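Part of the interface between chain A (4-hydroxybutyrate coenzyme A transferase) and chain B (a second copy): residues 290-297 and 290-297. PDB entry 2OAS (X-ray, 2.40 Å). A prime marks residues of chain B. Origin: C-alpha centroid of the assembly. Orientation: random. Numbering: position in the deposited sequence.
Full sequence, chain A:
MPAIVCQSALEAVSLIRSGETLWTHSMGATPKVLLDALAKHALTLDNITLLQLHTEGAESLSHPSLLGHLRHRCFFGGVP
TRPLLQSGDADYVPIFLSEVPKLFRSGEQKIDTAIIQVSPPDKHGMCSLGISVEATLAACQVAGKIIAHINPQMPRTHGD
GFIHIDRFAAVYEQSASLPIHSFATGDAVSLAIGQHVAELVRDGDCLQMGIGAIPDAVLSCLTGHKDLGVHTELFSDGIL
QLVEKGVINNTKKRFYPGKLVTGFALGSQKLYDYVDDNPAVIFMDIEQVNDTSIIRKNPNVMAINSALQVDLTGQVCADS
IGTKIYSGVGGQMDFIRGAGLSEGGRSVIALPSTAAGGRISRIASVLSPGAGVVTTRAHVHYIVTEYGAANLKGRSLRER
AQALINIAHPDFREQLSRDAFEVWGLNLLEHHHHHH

Chain A 290-297: NDTSIIRK
Chain B, residues 290-297: NDTSIIRK

Each stretch is a short helical turn, and the two copies have nearly the same conformation. Asn290 leaves helical phi/psi after a preceding helix (-101/24). Asp291 is extended (-95/113) and takes the N-cap position. Residues 292-295 are helical, with phi from -51 to -91 and psi from -28 to -44. Asp291 O accepts from Ile294 N at 2.7 Å and from Ile295 N at 2.9 Å, and chain B repeats this. The stretches meet at Ser293, where CA of Ser293 lies 6.0 Å from CA of Ser293′.

Asp291 is t, with chi2 near -46°. Its OD1 caps the helix by accepting from Ser293 N at 2.8 Å. Arg296′ NH1 donates to Asp291 OD2 at 3.5 Å, and Arg296 NH1 to Asp291′ OD2 at 3.4 Å. Both are salt bridges. The hydrogen bonds are almost straight but long, hence weak. Arg296 reaches across with chi1 p, chi2 t, chi3 m and chi4 near 180°, and the carboxylate oxygen meets its guanidinium edge-on.

Ser293 is also t, and its CA-to-CB bond points toward the other stretch. The two OG atoms of Ser293 and Ser293′ are 4.4 Å apart, too far to bond. Ser293 CB packs 3.9 Å from Arg296′ NH1. Ile294, Ile295 and Lys297, all m at chi1, make no contact with the other stretch.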

# COMPACT_ATOMS: atom_id res chain seq x y z
N ASN A 290 -2.80 13.86 -0.05
CA ASN A 290 -2.83 12.41 0.17
C ASN A 290 -1.62 11.69 -0.43
O ASN A 290 -1.68 10.50 -0.73
CB ASN A 290 -4.12 11.81 -0.39
CG ASN A 290 -5.29 12.02 0.53
OD1 ASN A 290 -5.53 13.12 1.02
ND2 ASN A 290 -6.04 10.95 0.77
N ASP A 291 -0.53 12.44 -0.60
CA ASP A 291 0.71 11.89 -1.14
C ASP A 291 1.62 11.49 0.02
O ASP A 291 2.11 12.36 0.76
CB ASP A 291 1.41 12.92 -2.03
CG ASP A 291 2.51 12.30 -2.87
OD1 ASP A 291 3.30 11.52 -2.31
OD2 ASP A 291 2.58 12.59 -4.10
N THR A 292 1.85 10.19 0.18
CA THR A 292 2.68 9.68 1.26
C THR A 292 4.03 10.38 1.30
O THR A 292 4.61 10.58 2.37
CB THR A 292 2.88 8.14 1.14
OG1 THR A 292 3.62 7.84 -0.06
CG2 THR A 292 1.53 7.44 1.08
N SER A 293 4.53 10.75 0.14
CA SER A 293 5.81 11.43 0.05
C SER A 293 5.75 12.80 0.75
O SER A 293 6.76 13.30 1.26
CB SER A 293 6.20 11.59 -1.42
OG SER A 293 7.28 12.49 -1.57
N ILE A 294 4.56 13.40 0.79
CA ILE A 294 4.40 14.70 1.45
C ILE A 294 4.02 14.54 2.92
O ILE A 294 4.57 15.22 3.79
CB ILE A 294 3.32 15.54 0.75
CG1 ILE A 294 3.83 15.96 -0.62
CG2 ILE A 294 2.96 16.75 1.59
CD1 ILE A 294 2.80 16.70 -1.42
N ILE A 295 3.10 13.62 3.20
CA ILE A 295 2.65 13.37 4.56
C ILE A 295 3.79 13.05 5.52
O ILE A 295 3.81 13.54 6.67
CB ILE A 295 1.65 12.20 4.58
CG1 ILE A 295 0.54 12.45 3.56
CG2 ILE A 295 1.08 12.02 5.97
CD1 ILE A 295 -0.46 11.32 3.46
N ARG A 296 4.73 12.22 5.07
CA ARG A 296 5.90 11.82 5.86
C ARG A 296 6.80 13.01 6.22
O ARG A 296 7.64 12.90 7.11
CB ARG A 296 6.74 10.79 5.10
CG ARG A 296 7.57 11.39 3.96
CD ARG A 296 8.39 10.34 3.21
NE ARG A 296 9.25 9.56 4.10
CZ ARG A 296 10.05 8.58 3.70
NH1 ARG A 296 10.12 8.26 2.42
NH2 ARG A 296 10.78 7.91 4.59
N LYS A 297 6.64 14.14 5.53
CA LYS A 297 7.47 15.31 5.81
C LYS A 297 7.21 15.91 7.19
O LYS A 297 8.07 16.58 7.76
CB LYS A 297 7.30 16.39 4.73
CG LYS A 297 7.85 16.01 3.36
CD LYS A 297 7.65 17.10 2.34
CE LYS A 297 8.25 16.70 0.98
NZ LYS A 297 8.08 17.78 -0.04
N ASN B 290 14.09 0.13 -1.92
CA ASN B 290 12.67 -0.22 -1.90
C ASN B 290 11.78 0.90 -1.36
O ASN B 290 10.67 0.64 -0.86
CB ASN B 290 12.44 -1.48 -1.08
CG ASN B 290 12.78 -2.72 -1.84
OD1 ASN B 290 13.82 -2.80 -2.48
ND2 ASN B 290 11.90 -3.71 -1.79
N ASP B 291 12.27 2.13 -1.46
CA ASP B 291 11.53 3.31 -1.02
C ASP B 291 10.80 3.92 -2.22
O ASP B 291 11.43 4.45 -3.13
CB ASP B 291 12.48 4.33 -0.40
CG ASP B 291 11.75 5.42 0.37
OD1 ASP B 291 10.73 5.92 -0.17
OD2 ASP B 291 12.18 5.77 1.49
N THR B 292 9.48 3.85 -2.20
CA THR B 292 8.67 4.38 -3.29
C THR B 292 9.04 5.81 -3.63
O THR B 292 8.99 6.22 -4.79
CB THR B 292 7.15 4.29 -2.96
OG1 THR B 292 6.85 5.14 -1.85
CG2 THR B 292 6.78 2.85 -2.59
N SER B 293 9.42 6.57 -2.62
CA SER B 293 9.83 7.96 -2.82
C SER B 293 11.07 8.05 -3.72
O SER B 293 11.23 9.03 -4.46
CB SER B 293 10.10 8.60 -1.46
OG SER B 293 10.78 9.83 -1.61
N ILE B 294 11.92 7.03 -3.68
CA ILE B 294 13.12 7.01 -4.51
C ILE B 294 12.87 6.36 -5.86
O ILE B 294 13.33 6.86 -6.89
CB ILE B 294 14.26 6.24 -3.81
CG1 ILE B 294 14.74 7.03 -2.60
CG2 ILE B 294 15.41 6.00 -4.78
CD1 ILE B 294 15.79 6.33 -1.81
N ILE B 295 12.14 5.25 -5.86
CA ILE B 295 11.82 4.53 -7.09
C ILE B 295 11.14 5.40 -8.15
O ILE B 295 11.45 5.31 -9.33
CB ILE B 295 10.92 3.33 -6.80
CG1 ILE B 295 11.54 2.47 -5.70
CG2 ILE B 295 10.71 2.52 -8.07
CD1 ILE B 295 10.68 1.29 -5.29
N ARG B 296 10.19 6.23 -7.70
CA ARG B 296 9.45 7.14 -8.57
C ARG B 296 10.35 8.18 -9.23
O ARG B 296 9.95 8.83 -10.19
CB ARG B 296 8.36 7.87 -7.78
CG ARG B 296 8.91 8.98 -6.88
CD ARG B 296 7.82 9.71 -6.10
NE ARG B 296 6.76 10.23 -6.97
CZ ARG B 296 5.68 10.88 -6.53
NH1 ARG B 296 5.51 11.09 -5.23
NH2 ARG B 296 4.76 11.30 -7.39
N LYS B 297 11.56 8.36 -8.71
CA LYS B 297 12.48 9.35 -9.28
C LYS B 297 12.94 8.99 -10.69
O LYS B 297 13.29 9.87 -11.47
CB LYS B 297 13.70 9.56 -8.37
CG LYS B 297 13.39 10.26 -7.05
CD LYS B 297 14.62 10.46 -6.20
CE LYS B 297 14.27 11.20 -4.91
NZ LYS B 297 15.47 11.42 -4.03